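Local coordinates for cellulase (Uncultured bacterium, PDB 3WX5), which hydrolyses internal beta-1,4-glucosidic bonds of cellulose as an endoglucanase of glycoside hydrolase family 12, at residues Thr221-Trp226 and Arg230-Ser235; Asn40-Trp43 and Ala48-Ile51; Asp123-Pro128 and Asn134-Gly139; Arg158-Ser163 and Trp169-Ala174; Leu142-Asn147 and Lys198-Asp203. One frame throughout, in Å; residues are numbered along the deposited sequence.

All five contacts belong to the beta jelly roll of family 12, in which two sheets pack face to face and the larger one probably lines the cellulose cleft, as in relatives. Contacts 1 and 2 adjoin, centres about 10 Å apart, and Leu225 CD1 meets Gln49 OE1 at 3.4 Å. Contact 3 continues into contact 5 through neighbouring strands, where Leu124 N lies 2.7 Å from Leu142 O. Contact 4 is nested in the chain loop closed by contact 5, their centres about 10 Å apart, and Trp169 packs on Ile144 and Phe200. Contacts 2 and 4 are far apart, about 29 Å between centres, on opposite sides of the chain's centre.

Contact 1: residues Thr221-Trp226 and Arg230-Ser235; sequences TGFELW and RGLKSS
Phe223 and Leu232 both turn CG away from their own carbonyl carbon (chi1 -56° and -72°), and these torsions send the ring and the leucine branches into the gap between the two segments, where they cross obliquely. Leu232 CB sits over one face of the Phe223 ring, 3.9 Å from its centroid and almost on the ring normal, a CH-pi contact. From the same leucine, CD2 comes within 4.0 Å of Phe223 CE1. The other methyl, CD1, meets Leu225 CD2 at 3.6 Å, the two leucines lying side by side and pointing opposite ways. At the ring edge, Phe223 CZ approaches Lys233 O to 3.4 Å. Ser234 CB is 3.9 Å from Phe223 CE2. Putting an alanine at Phe223 would probably open a gap under Leu232, leaving its CB and methyls without the surface they rest on. The hydroxyl of Ser234 is engaged by Trp108 NE1, and the Trp108 ring also meets Phe223. The contact thus bridges the two sheets of the jelly roll: Phe223, following Thr221 and Gly222 of strand 215-225, reaches Leu110 of strand 101-111 and Phe60 of strand 60-65, while Leu232 leads into strand 233-243.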
# COMPACT_ATOMS: atom_id res chain seq x y z
N THR A 221 1.09 -1.03 2.94
CA THR A 221 2.25 -0.92 2.07
C THR A 221 2.74 -2.31 1.68
O THR A 221 2.38 -3.29 2.33
CB THR A 221 3.37 -0.11 2.74
OG1 THR A 221 4.34 0.24 1.74
CG2 THR A 221 4.04 -0.95 3.87
N GLY A 222 3.50 -2.39 0.60
CA GLY A 222 3.90 -3.71 0.07
C GLY A 222 4.55 -3.53 -1.28
O GLY A 222 5.05 -2.45 -1.57
N PHE A 223 4.45 -4.55 -2.13
CA PHE A 223 5.17 -4.53 -3.41
C PHE A 223 4.16 -4.89 -4.48
O PHE A 223 3.58 -5.98 -4.44
CB PHE A 223 6.29 -5.57 -3.40
CG PHE A 223 7.26 -5.41 -2.25
CD1 PHE A 223 8.27 -4.45 -2.32
CD2 PHE A 223 7.11 -6.14 -1.07
CE1 PHE A 223 9.16 -4.26 -1.27
CE2 PHE A 223 7.98 -5.94 0.03
CZ PHE A 223 9.02 -5.01 -0.09
N GLU A 224 3.95 -4.02 -5.47
CA GLU A 224 3.21 -4.50 -6.63
C GLU A 224 4.16 -5.32 -7.49
O GLU A 224 5.24 -4.85 -7.88
CB GLU A 224 2.59 -3.36 -7.43
CG GLU A 224 1.53 -2.56 -6.66
CD GLU A 224 0.74 -1.62 -7.56
OE1 GLU A 224 1.32 -0.67 -8.14
OE2 GLU A 224 -0.47 -1.85 -7.75
N LEU A 225 3.75 -6.53 -7.85
CA LEU A 225 4.63 -7.41 -8.62
C LEU A 225 4.05 -7.60 -10.03
O LEU A 225 2.90 -7.98 -10.18
CB LEU A 225 4.74 -8.76 -7.92
CG LEU A 225 5.26 -8.67 -6.49
CD1 LEU A 225 5.33 -10.05 -5.88
CD2 LEU A 225 6.62 -7.94 -6.44
N TRP A 226 4.84 -7.27 -11.06
CA TRP A 226 4.48 -7.64 -12.42
C TRP A 226 5.24 -8.92 -12.85
O TRP A 226 4.70 -9.76 -13.56
CB TRP A 226 4.81 -6.52 -13.40
CG TRP A 226 3.92 -5.29 -13.32
CD1 TRP A 226 2.93 -4.93 -14.19
CD2 TRP A 226 4.09 -4.19 -12.42
NE1 TRP A 226 2.44 -3.68 -13.86
CE2 TRP A 226 3.16 -3.19 -12.79
CE3 TRP A 226 4.90 -3.96 -11.30
CZ2 TRP A 226 3.01 -2.00 -12.09
CZ3 TRP A 226 4.76 -2.75 -10.61
CH2 TRP A 226 3.84 -1.78 -11.03
N ARG A 230 10.96 -12.51 -5.87
CA ARG A 230 11.56 -13.30 -4.79
C ARG A 230 12.68 -12.55 -4.09
O ARG A 230 13.63 -12.05 -4.74
CB ARG A 230 12.08 -14.65 -5.29
CG ARG A 230 12.58 -15.54 -4.14
CD ARG A 230 13.03 -16.93 -4.64
NE ARG A 230 14.23 -16.82 -5.47
CZ ARG A 230 14.24 -16.80 -6.81
NH1 ARG A 230 13.12 -16.93 -7.51
NH2 ARG A 230 15.40 -16.66 -7.44
N GLY A 231 12.61 -12.51 -2.77
CA GLY A 231 13.64 -11.79 -2.00
C GLY A 231 13.30 -10.37 -1.56
O GLY A 231 13.95 -9.84 -0.65
N LEU A 232 12.26 -9.77 -2.13
CA LEU A 232 11.81 -8.47 -1.61
C LEU A 232 11.33 -8.64 -0.17
O LEU A 232 10.63 -9.59 0.14
CB LEU A 232 10.66 -7.91 -2.46
CG LEU A 232 11.05 -7.40 -3.86
CD1 LEU A 232 9.77 -7.32 -4.75
CD2 LEU A 232 11.74 -6.05 -3.75
N LYS A 233 11.70 -7.70 0.70
CA LYS A 233 11.35 -7.84 2.12
C LYS A 233 10.75 -6.53 2.64
O LYS A 233 11.28 -5.46 2.38
CB LYS A 233 12.61 -8.16 2.95
CG LYS A 233 12.30 -8.47 4.43
CD LYS A 233 13.54 -9.04 5.17
CE LYS A 233 13.26 -9.31 6.66
NZ LYS A 233 12.28 -10.42 6.93
N SER A 234 9.72 -6.67 3.46
CA SER A 234 9.05 -5.54 4.13
C SER A 234 9.38 -5.64 5.63
O SER A 234 9.17 -6.70 6.22
CB SER A 234 7.54 -5.67 3.89
OG SER A 234 6.73 -4.82 4.73
N SER A 235 9.91 -4.56 6.22
CA SER A 235 10.29 -4.56 7.65
C SER A 235 9.85 -3.31 8.40
O SER A 235 9.74 -2.23 7.82
CB SER A 235 11.83 -4.66 7.76
OG SER A 235 12.28 -5.79 7.04

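Contact 2: residues Asn40-Trp43 and Ala48-Ile51; sequences NNVW and AQCI
The side-chain amides of Asn40 and Gln49 meet nearly at right angles, their planes 81° apart, as the two side chains pass alongside one another, heading opposite ways. A fully extended Gln49 side chain (chi1 179°) delivers NE2 to the loop. There NE2 donates twice to the same residue: to Asn40 OD1 at 2.7 Å and to Asn40 O at 3.0 Å. Asn40 OD1 lies close to the amide plane of Gln49, yet NE2 approaches it from well above the carbonyl plane of Asn40. Running back the other way, Asn40 ND2 gives a straight bond of 168° to Gln49 O, 3.0 Å off. Apolar groups flank the polar knot. Ile51 CG1 touches Asn40 OD1 at 3.5 Å, and Val42, centre of an inverse gamma turn, rests CG2 against Gln49 NE2 at 3.7 Å. The contact fastens the loop after strand 36-39 to the start of strand 49-54, next to the disulfide between Cys50 and Cys23. Asn40 ND2 also bonds Asp24 O, and Gln49 OE1 pairs with His67 NE2. Every polar atom of the two amides therefore has a hydrogen-bonding partner, so that buried amides substitute for backbone pairing between loop and strand, and the double donation from NE2 should fix which way the Gln49 amide is turned.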
# COMPACT_ATOMS: atom_id res chain seq x y z
N ASN A 40 -1.13 -12.12 1.37
CA ASN A 40 -0.38 -12.56 0.20
C ASN A 40 -0.91 -11.86 -1.05
O ASN A 40 -0.13 -11.34 -1.87
CB ASN A 40 -0.46 -14.10 0.06
CG ASN A 40 0.72 -14.68 -0.72
OD1 ASN A 40 1.84 -14.17 -0.67
ND2 ASN A 40 0.47 -15.81 -1.40
N ASN A 41 -2.22 -11.84 -1.18
CA ASN A 41 -2.90 -10.91 -2.08
C ASN A 41 -2.44 -11.01 -3.54
O ASN A 41 -2.09 -10.00 -4.16
CB ASN A 41 -2.72 -9.46 -1.56
CG ASN A 41 -3.66 -8.46 -2.26
OD1 ASN A 41 -4.77 -8.82 -2.68
ND2 ASN A 41 -3.23 -7.20 -2.35
N VAL A 42 -2.50 -12.23 -4.10
CA VAL A 42 -2.19 -12.44 -5.51
C VAL A 42 -3.44 -12.16 -6.36
O VAL A 42 -4.07 -13.07 -6.90
CB VAL A 42 -1.59 -13.86 -5.77
CG1 VAL A 42 -1.01 -13.97 -7.21
CG2 VAL A 42 -0.44 -14.11 -4.74
N TRP A 43 -3.79 -10.88 -6.45
CA TRP A 43 -5.10 -10.49 -6.97
C TRP A 43 -5.21 -10.50 -8.50
O TRP A 43 -6.30 -10.64 -9.03
CB TRP A 43 -5.55 -9.15 -6.38
CG TRP A 43 -4.68 -7.99 -6.75
CD1 TRP A 43 -3.70 -7.39 -5.98
CD2 TRP A 43 -4.73 -7.25 -7.97
NE1 TRP A 43 -3.14 -6.33 -6.67
CE2 TRP A 43 -3.78 -6.21 -7.88
CE3 TRP A 43 -5.54 -7.32 -9.12
CZ2 TRP A 43 -3.55 -5.30 -8.92
CZ3 TRP A 43 -5.31 -6.43 -10.16
CH2 TRP A 43 -4.33 -5.42 -10.04
N ALA A 48 2.31 -18.59 -8.83
CA ALA A 48 2.56 -18.92 -7.45
C ALA A 48 3.35 -17.82 -6.73
O ALA A 48 4.31 -17.25 -7.26
CB ALA A 48 3.31 -20.27 -7.36
N GLN A 49 3.03 -17.66 -5.46
CA GLN A 49 3.76 -16.74 -4.58
C GLN A 49 3.65 -17.20 -3.14
O GLN A 49 2.55 -17.50 -2.67
CB GLN A 49 3.18 -15.33 -4.71
CG GLN A 49 3.85 -14.29 -3.84
CD GLN A 49 3.07 -12.97 -3.89
OE1 GLN A 49 3.00 -12.32 -4.92
NE2 GLN A 49 2.38 -12.66 -2.81
N CYS A 50 4.77 -17.17 -2.43
CA CYS A 50 4.77 -17.39 -0.99
C CYS A 50 5.45 -16.23 -0.27
O CYS A 50 6.42 -15.68 -0.77
CB CYS A 50 5.52 -18.67 -0.62
SG CYS A 50 4.78 -20.15 -1.40
N ILE A 51 4.93 -15.88 0.90
CA ILE A 51 5.65 -14.96 1.79
C ILE A 51 5.89 -15.60 3.15
O ILE A 51 5.00 -16.26 3.70
CB ILE A 51 4.88 -13.62 1.97
CG1 ILE A 51 3.44 -13.85 2.43
CG2 ILE A 51 4.90 -12.84 0.63
CD1 ILE A 51 2.61 -12.53 2.63

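Contact 3: residues Asp123-Pro128 and Asn134-Gly139; sequences DLWFSP and NGYSGG
Stacking dominates the meeting of Trp125 and Tyr136. The phenol ring lies over one face of the indole in an offset stack, its centroid 4.5 Å from that of the five-membered ring and the planes only 16° apart, with Trp125 CE3 as close as 3.3 Å to Tyr136 CD1. The same phenol face receives a CH-pi contact from Trp125 CB, 3.6 Å from the ring centroid. Gly139 CA makes a C-H...O contact with Phe126 O at 3.3 Å, and Pro128 CD packs on Gly138 O at 3.4 Å. Gly139, which closes a type II turn begun at Tyr136, has no side chain to hold the strand off. One water bridges the segments, accepting from Ser127 OG at 2.6 Å and donating to Gly135 O at 2.6 Å; Ser129 N donates to Ser127 OG. Tyr136 OH bonds both Cys83 O and Trp85 N, linking this loop to the two-strand unit 83-84/87-88, which holds the Cys83-Cys88 disulfide. With a serine in place of Tyr136, the indole of Trp125 would probably lose the cover of one face and Cys83 O and Trp85 N their hydroxyl partner. The loop before strand 140-149 is thus held to strand 117-127 by aromatic surface, a C-H...O contact and water.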
# COMPACT_ATOMS: atom_id res chain seq x y z
N ASP A 123 -0.38 1.98 -0.35
CA ASP A 123 -1.65 1.91 -1.08
C ASP A 123 -2.71 2.26 -0.03
O ASP A 123 -2.82 1.56 0.97
CB ASP A 123 -1.84 0.46 -1.60
CG ASP A 123 -2.80 0.37 -2.77
OD1 ASP A 123 -3.04 1.43 -3.35
OD2 ASP A 123 -3.26 -0.74 -3.15
N LEU A 124 -3.36 3.42 -0.17
CA LEU A 124 -4.41 3.81 0.78
C LEU A 124 -5.75 3.83 0.06
O LEU A 124 -5.84 4.35 -1.06
CB LEU A 124 -4.13 5.22 1.34
CG LEU A 124 -3.05 5.37 2.43
CD1 LEU A 124 -1.68 5.02 1.90
CD2 LEU A 124 -3.05 6.81 2.95
N TRP A 125 -6.81 3.42 0.75
CA TRP A 125 -8.09 3.18 0.09
C TRP A 125 -9.13 4.08 0.76
O TRP A 125 -9.20 4.14 2.00
CB TRP A 125 -8.51 1.70 0.20
CG TRP A 125 -7.79 0.79 -0.76
CD1 TRP A 125 -6.81 -0.12 -0.46
CD2 TRP A 125 -7.98 0.73 -2.18
NE1 TRP A 125 -6.41 -0.76 -1.60
CE2 TRP A 125 -7.06 -0.22 -2.68
CE3 TRP A 125 -8.85 1.37 -3.07
CZ2 TRP A 125 -7.04 -0.60 -4.03
CZ3 TRP A 125 -8.78 1.03 -4.43
CH2 TRP A 125 -7.82 0.11 -4.90
N PHE A 126 -9.94 4.73 -0.06
CA PHE A 126 -10.97 5.67 0.39
C PHE A 126 -12.31 5.37 -0.28
O PHE A 126 -12.37 4.96 -1.45
CB PHE A 126 -10.59 7.10 -0.00
CG PHE A 126 -9.21 7.50 0.46
CD1 PHE A 126 -8.08 7.10 -0.24
CD2 PHE A 126 -9.06 8.37 1.54
CE1 PHE A 126 -6.80 7.45 0.22
CE2 PHE A 126 -7.79 8.81 1.92
CZ PHE A 126 -6.66 8.37 1.23
N SER A 127 -13.41 5.69 0.40
CA SER A 127 -14.67 5.74 -0.32
C SER A 127 -15.75 6.43 0.49
O SER A 127 -15.56 6.67 1.69
CB SER A 127 -15.14 4.33 -0.66
OG SER A 127 -15.95 3.84 0.39
N PRO A 128 -16.86 6.79 -0.17
CA PRO A 128 -17.84 7.55 0.58
C PRO A 128 -18.58 6.68 1.57
O PRO A 128 -19.31 7.20 2.42
CB PRO A 128 -18.80 8.08 -0.51
CG PRO A 128 -18.64 7.15 -1.64
CD PRO A 128 -17.17 6.75 -1.61
N ASN A 134 -17.43 -4.61 -0.17
CA ASN A 134 -17.51 -4.70 -1.61
C ASN A 134 -16.56 -3.80 -2.39
O ASN A 134 -16.73 -3.59 -3.59
CB ASN A 134 -18.95 -4.56 -2.09
CG ASN A 134 -19.65 -5.89 -2.13
OD1 ASN A 134 -20.12 -6.31 -3.18
ND2 ASN A 134 -19.55 -6.64 -1.03
N GLY A 135 -15.51 -3.35 -1.73
CA GLY A 135 -14.47 -2.57 -2.42
C GLY A 135 -14.75 -1.07 -2.36
O GLY A 135 -15.42 -0.58 -1.43
N TYR A 136 -14.13 -0.33 -3.28
CA TYR A 136 -14.02 1.13 -3.14
C TYR A 136 -14.45 1.90 -4.39
O TYR A 136 -13.99 3.03 -4.61
CB TYR A 136 -12.60 1.55 -2.70
CG TYR A 136 -12.06 0.72 -1.55
CD1 TYR A 136 -11.35 -0.46 -1.80
CD2 TYR A 136 -12.30 1.07 -0.23
CE1 TYR A 136 -10.87 -1.24 -0.75
CE2 TYR A 136 -11.89 0.26 0.82
CZ TYR A 136 -11.18 -0.88 0.56
OH TYR A 136 -10.71 -1.66 1.61
N SER A 137 -15.36 1.32 -5.17
CA SER A 137 -15.88 2.01 -6.35
C SER A 137 -16.53 3.31 -5.91
O SER A 137 -17.22 3.35 -4.91
CB SER A 137 -16.92 1.15 -7.09
OG SER A 137 -16.34 -0.06 -7.52
N GLY A 138 -16.28 4.38 -6.65
CA GLY A 138 -16.82 5.71 -6.28
C GLY A 138 -15.97 6.42 -5.24
O GLY A 138 -16.27 7.56 -4.84
N GLY A 139 -14.86 5.78 -4.89
CA GLY A 139 -13.86 6.40 -4.00
C GLY A 139 -12.52 6.59 -4.68
O GLY A 139 -12.46 7.17 -5.75
O HOH W 1 -16.15 1.25 0.27

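Contact 4: residues Arg158-Ser163 and Trp169-Ala174; sequences RVATVS and WEVWFA
Two residues of one strand, Val159 and Ala160, stand opposite the single Val171: a classic beta bulge in the antiparallel hairpin of strands 157-164 and 167-175. Val171 O takes a short bond from Val159 N at 2.8 Å and a weak one from Ala160 N at 3.5 Å; past the bulge, regular pairing resumes with Val162 and Trp169 bonded in both directions. On the face bearing Arg158, Thr161, Glu170 and Trp172, a second feature stands out. Arg158 bends at chi2 (82°) and lays its guanidinium flat over the Glu170 side chain, with CZ 3.4 Å from Glu170 CG. Guanidinium and carboxylate planes are 6° apart and stacked, so the long salt bridge of 3.7 Å from Arg158 NH1 to Glu170 OE1 works through charge alone, no N-H pointing at the oxygen. The guanidinium instead spends its in-plane hydrogens on its own strand: NE on Ala160 O at 2.9 Å and NH2 on Thr161 OG1 at 2.6 Å. Ala160 O is gripped from opposite faces of its plane by Arg158 NE and Val171 N. Arg158 CB lies over the six-membered ring of Trp172. On the other face of the sheet, Val162 CG1 presses tightly on Val171 CG2. Trp172 NE1 donates at 3.0 Å to the anti lone pair of Glu170 OE1, which lies in the plane of the indole.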
# COMPACT_ATOMS: atom_id res chain seq x y z
N ARG A 158 0.68 11.44 -16.05
CA ARG A 158 1.46 12.34 -15.20
C ARG A 158 0.83 13.72 -15.25
O ARG A 158 0.69 14.30 -16.34
CB ARG A 158 2.90 12.41 -15.73
CG ARG A 158 3.73 13.56 -15.15
CD ARG A 158 4.27 13.17 -13.80
NE ARG A 158 5.25 14.13 -13.26
CZ ARG A 158 6.57 14.04 -13.46
NH1 ARG A 158 7.06 13.13 -14.29
NH2 ARG A 158 7.39 14.88 -12.84
N VAL A 159 0.48 14.28 -14.09
CA VAL A 159 -0.19 15.57 -14.06
C VAL A 159 0.58 16.69 -13.39
O VAL A 159 0.23 17.86 -13.57
CB VAL A 159 -1.61 15.48 -13.45
CG1 VAL A 159 -2.51 14.66 -14.34
CG2 VAL A 159 -1.57 14.93 -12.01
N ALA A 160 1.59 16.35 -12.58
CA ALA A 160 2.29 17.38 -11.78
C ALA A 160 3.55 16.82 -11.14
O ALA A 160 3.81 15.62 -11.19
CB ALA A 160 1.38 17.97 -10.70
N THR A 161 4.34 17.72 -10.56
CA THR A 161 5.45 17.38 -9.69
C THR A 161 5.26 18.24 -8.43
O THR A 161 4.76 19.38 -8.51
CB THR A 161 6.78 17.76 -10.37
OG1 THR A 161 6.83 17.14 -11.66
CG2 THR A 161 7.98 17.29 -9.54
N VAL A 162 5.50 17.66 -7.26
CA VAL A 162 5.10 18.33 -6.02
C VAL A 162 6.10 18.05 -4.88
O VAL A 162 6.66 16.96 -4.82
CB VAL A 162 3.64 17.89 -5.64
CG1 VAL A 162 3.59 16.38 -5.33
CG2 VAL A 162 3.08 18.71 -4.50
N SER A 163 6.38 19.06 -4.05
CA SER A 163 7.15 18.86 -2.79
C SER A 163 6.17 18.54 -1.67
O SER A 163 5.27 19.35 -1.37
CB SER A 163 7.93 20.12 -2.41
OG SER A 163 8.67 19.88 -1.21
N TRP A 169 7.90 14.49 -5.58
CA TRP A 169 7.09 13.41 -6.17
C TRP A 169 6.48 13.81 -7.51
O TRP A 169 5.97 14.91 -7.67
CB TRP A 169 5.95 13.01 -5.21
CG TRP A 169 6.41 12.89 -3.75
CD1 TRP A 169 6.57 13.93 -2.86
CD2 TRP A 169 6.80 11.70 -3.05
NE1 TRP A 169 7.12 13.45 -1.68
CE2 TRP A 169 7.25 12.09 -1.76
CE3 TRP A 169 6.81 10.33 -3.37
CZ2 TRP A 169 7.64 11.16 -0.78
CZ3 TRP A 169 7.27 9.42 -2.42
CH2 TRP A 169 7.69 9.85 -1.14
N GLU A 170 6.45 12.86 -8.43
CA GLU A 170 5.55 12.89 -9.59
C GLU A 170 4.14 12.58 -9.18
O GLU A 170 3.92 11.63 -8.43
CB GLU A 170 5.98 11.81 -10.59
CG GLU A 170 7.47 11.92 -11.01
CD GLU A 170 7.89 10.78 -11.90
OE1 GLU A 170 7.02 9.99 -12.31
OE2 GLU A 170 9.11 10.63 -12.17
N VAL A 171 3.16 13.33 -9.71
CA VAL A 171 1.76 13.03 -9.41
C VAL A 171 1.11 12.42 -10.66
O VAL A 171 1.23 12.99 -11.75
CB VAL A 171 0.98 14.31 -8.98
CG1 VAL A 171 -0.39 13.95 -8.50
CG2 VAL A 171 1.75 15.06 -7.86
N TRP A 172 0.56 11.22 -10.50
CA TRP A 172 -0.14 10.50 -11.59
C TRP A 172 -1.59 10.33 -11.24
O TRP A 172 -1.90 10.11 -10.06
CB TRP A 172 0.47 9.11 -11.77
CG TRP A 172 1.88 9.15 -12.26
CD1 TRP A 172 3.00 9.54 -11.56
CD2 TRP A 172 2.30 8.84 -13.58
NE1 TRP A 172 4.11 9.49 -12.39
CE2 TRP A 172 3.71 9.04 -13.63
CE3 TRP A 172 1.64 8.33 -14.71
CZ2 TRP A 172 4.45 8.78 -14.79
CZ3 TRP A 172 2.38 8.11 -15.87
CH2 TRP A 172 3.77 8.32 -15.89
N PHE A 173 -2.48 10.44 -12.23
CA PHE A 173 -3.92 10.37 -11.95
C PHE A 173 -4.60 9.49 -13.00
O PHE A 173 -4.36 9.67 -14.19
CB PHE A 173 -4.55 11.78 -11.99
CG PHE A 173 -6.06 11.77 -11.83
CD1 PHE A 173 -6.63 11.26 -10.67
CD2 PHE A 173 -6.89 12.12 -12.88
CE1 PHE A 173 -8.00 11.19 -10.52
CE2 PHE A 173 -8.26 12.06 -12.74
CZ PHE A 173 -8.82 11.57 -11.57
N ALA A 174 -5.45 8.56 -12.56
CA ALA A 174 -6.38 7.92 -13.50
C ALA A 174 -7.80 8.03 -13.00
O ALA A 174 -8.08 7.70 -11.85
CB ALA A 174 -6.02 6.43 -13.70

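Contact 5: residues Leu142-Asn147 and Lys198-Asp203; sequences LMIWLN and KAFIDD
Over one face of the Phe200 ring lies Ile144 CD1, 3.8 Å from the centroid and 20° off the ring normal, a CH-pi contact displaced toward the rim on the CD1 side, where the methyl comes within 3.6 Å of Phe200 CD1. The rings of Trp169 and Tyr183 also meet Phe200, each edge-to-face, so this phenylalanine sits in an aromatic cluster. The other flat group, the indole of Trp145, belongs to the opposite side of the strand: its edge holds Met143 CB in plane, and NE1 makes a weak hydrogen bond to Met143 SD. Leu142 crosses Phe200 at about a right angle. Its chi1 of -172° swings CG to the far side from the backbone N and pushes both methyls at the helix: CD2 meets Phe200 CB at 4.0 Å, while CD1 rests on the backbone, 3.6 Å from Phe200 O, and reaches Ile201 CG1 at 4.3 Å. The side chains that meet are all apolar. Lys198 NZ forms a salt bridge to Asp202 OD1 at 2.9 Å, one turn on and away from the strand. The axes of segments 142-147 and 198-203 approach to 9.8 Å, a separation filled by these side chains. A lone helix, 197-206, laid across the back of the larger sheet, on the side turned away from Met143 and Trp145, is a hallmark of the family 12 beta jelly roll.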
# COMPACT_ATOMS: atom_id res chain seq x y z
N LEU A 142 -4.87 5.89 -3.22
CA LEU A 142 -3.71 6.77 -3.21
C LEU A 142 -2.46 5.93 -2.96
O LEU A 142 -2.35 5.25 -1.94
CB LEU A 142 -3.87 7.86 -2.15
CG LEU A 142 -2.82 8.98 -2.13
CD1 LEU A 142 -3.37 10.24 -1.39
CD2 LEU A 142 -1.54 8.51 -1.48
N MET A 143 -1.58 5.91 -3.94
CA MET A 143 -0.34 5.16 -3.83
C MET A 143 0.85 6.11 -3.60
O MET A 143 0.88 7.22 -4.13
CB MET A 143 -0.06 4.35 -5.10
CG MET A 143 -1.19 3.41 -5.54
SD MET A 143 -0.51 2.00 -6.51
CE MET A 143 0.22 0.94 -5.23
N ILE A 144 1.89 5.58 -2.96
CA ILE A 144 3.13 6.32 -2.77
C ILE A 144 4.26 5.38 -3.09
O ILE A 144 4.49 4.43 -2.34
CB ILE A 144 3.29 6.80 -1.33
CG1 ILE A 144 2.11 7.71 -0.95
CG2 ILE A 144 4.61 7.60 -1.20
CD1 ILE A 144 2.02 8.05 0.54
N TRP A 145 4.89 5.59 -4.25
CA TRP A 145 5.89 4.66 -4.77
C TRP A 145 7.27 5.12 -4.29
O TRP A 145 7.67 6.25 -4.57
CB TRP A 145 5.89 4.65 -6.31
CG TRP A 145 4.67 4.03 -6.99
CD1 TRP A 145 3.37 3.98 -6.52
CD2 TRP A 145 4.66 3.38 -8.28
NE1 TRP A 145 2.57 3.30 -7.43
CE2 TRP A 145 3.32 2.97 -8.53
CE3 TRP A 145 5.64 3.15 -9.26
CZ2 TRP A 145 2.96 2.27 -9.69
CZ3 TRP A 145 5.27 2.49 -10.45
CH2 TRP A 145 3.94 2.08 -10.66
N LEU A 146 7.98 4.25 -3.59
CA LEU A 146 9.26 4.59 -2.97
C LEU A 146 10.45 4.01 -3.73
O LEU A 146 11.56 4.55 -3.69
CB LEU A 146 9.31 4.09 -1.52
CG LEU A 146 8.19 4.66 -0.65
CD1 LEU A 146 8.22 3.98 0.70
CD2 LEU A 146 8.33 6.21 -0.50
N ASN A 147 10.21 2.90 -4.43
CA ASN A 147 11.30 2.17 -5.10
C ASN A 147 10.66 1.20 -6.11
O ASN A 147 9.45 0.99 -6.11
CB ASN A 147 12.15 1.41 -4.04
CG ASN A 147 13.62 1.30 -4.43
OD1 ASN A 147 14.54 1.43 -3.58
ND2 ASN A 147 13.87 1.03 -5.70
N LYS A 198 -0.63 12.24 5.61
CA LYS A 198 -1.71 13.24 5.49
C LYS A 198 -1.34 14.29 4.43
O LYS A 198 -2.20 14.81 3.74
CB LYS A 198 -1.95 13.93 6.85
CG LYS A 198 -3.16 14.88 6.92
CD LYS A 198 -4.45 14.14 6.62
CE LYS A 198 -5.72 15.02 6.72
NZ LYS A 198 -5.52 16.49 6.97
N ALA A 199 -0.04 14.57 4.28
CA ALA A 199 0.38 15.56 3.26
C ALA A 199 -0.10 15.12 1.89
O ALA A 199 -0.61 15.93 1.10
CB ALA A 199 1.89 15.75 3.27
N PHE A 200 0.04 13.82 1.58
CA PHE A 200 -0.42 13.30 0.28
C PHE A 200 -1.92 13.36 0.15
O PHE A 200 -2.45 13.72 -0.91
CB PHE A 200 0.08 11.86 0.06
CG PHE A 200 1.57 11.73 0.09
CD1 PHE A 200 2.23 11.55 1.30
CD2 PHE A 200 2.33 11.99 -1.06
CE1 PHE A 200 3.62 11.53 1.39
CE2 PHE A 200 3.72 11.89 -1.01
CZ PHE A 200 4.37 11.67 0.23
N ILE A 201 -2.62 12.92 1.19
CA ILE A 201 -4.04 13.04 1.22
C ILE A 201 -4.53 14.46 0.95
O ILE A 201 -5.39 14.66 0.08
CB ILE A 201 -4.61 12.54 2.57
CG1 ILE A 201 -4.23 11.06 2.74
CG2 ILE A 201 -6.11 12.73 2.56
CD1 ILE A 201 -4.75 10.40 4.09
N ASP A 202 -3.94 15.45 1.62
CA ASP A 202 -4.39 16.84 1.48
C ASP A 202 -4.07 17.36 0.08
O ASP A 202 -4.82 18.17 -0.45
CB ASP A 202 -3.73 17.75 2.54
CG ASP A 202 -4.36 17.59 3.93
OD1 ASP A 202 -5.34 16.82 4.07
OD2 ASP A 202 -3.82 18.17 4.90
N ASP A 203 -2.98 16.88 -0.53
CA ASP A 203 -2.66 17.31 -1.91
C ASP A 203 -3.71 16.74 -2.87
O ASP A 203 -4.22 17.44 -3.75
CB ASP A 203 -1.25 16.85 -2.30
CG ASP A 203 -0.91 17.18 -3.74
OD1 ASP A 203 -0.52 18.34 -4.03
OD2 ASP A 203 -1.13 16.31 -4.61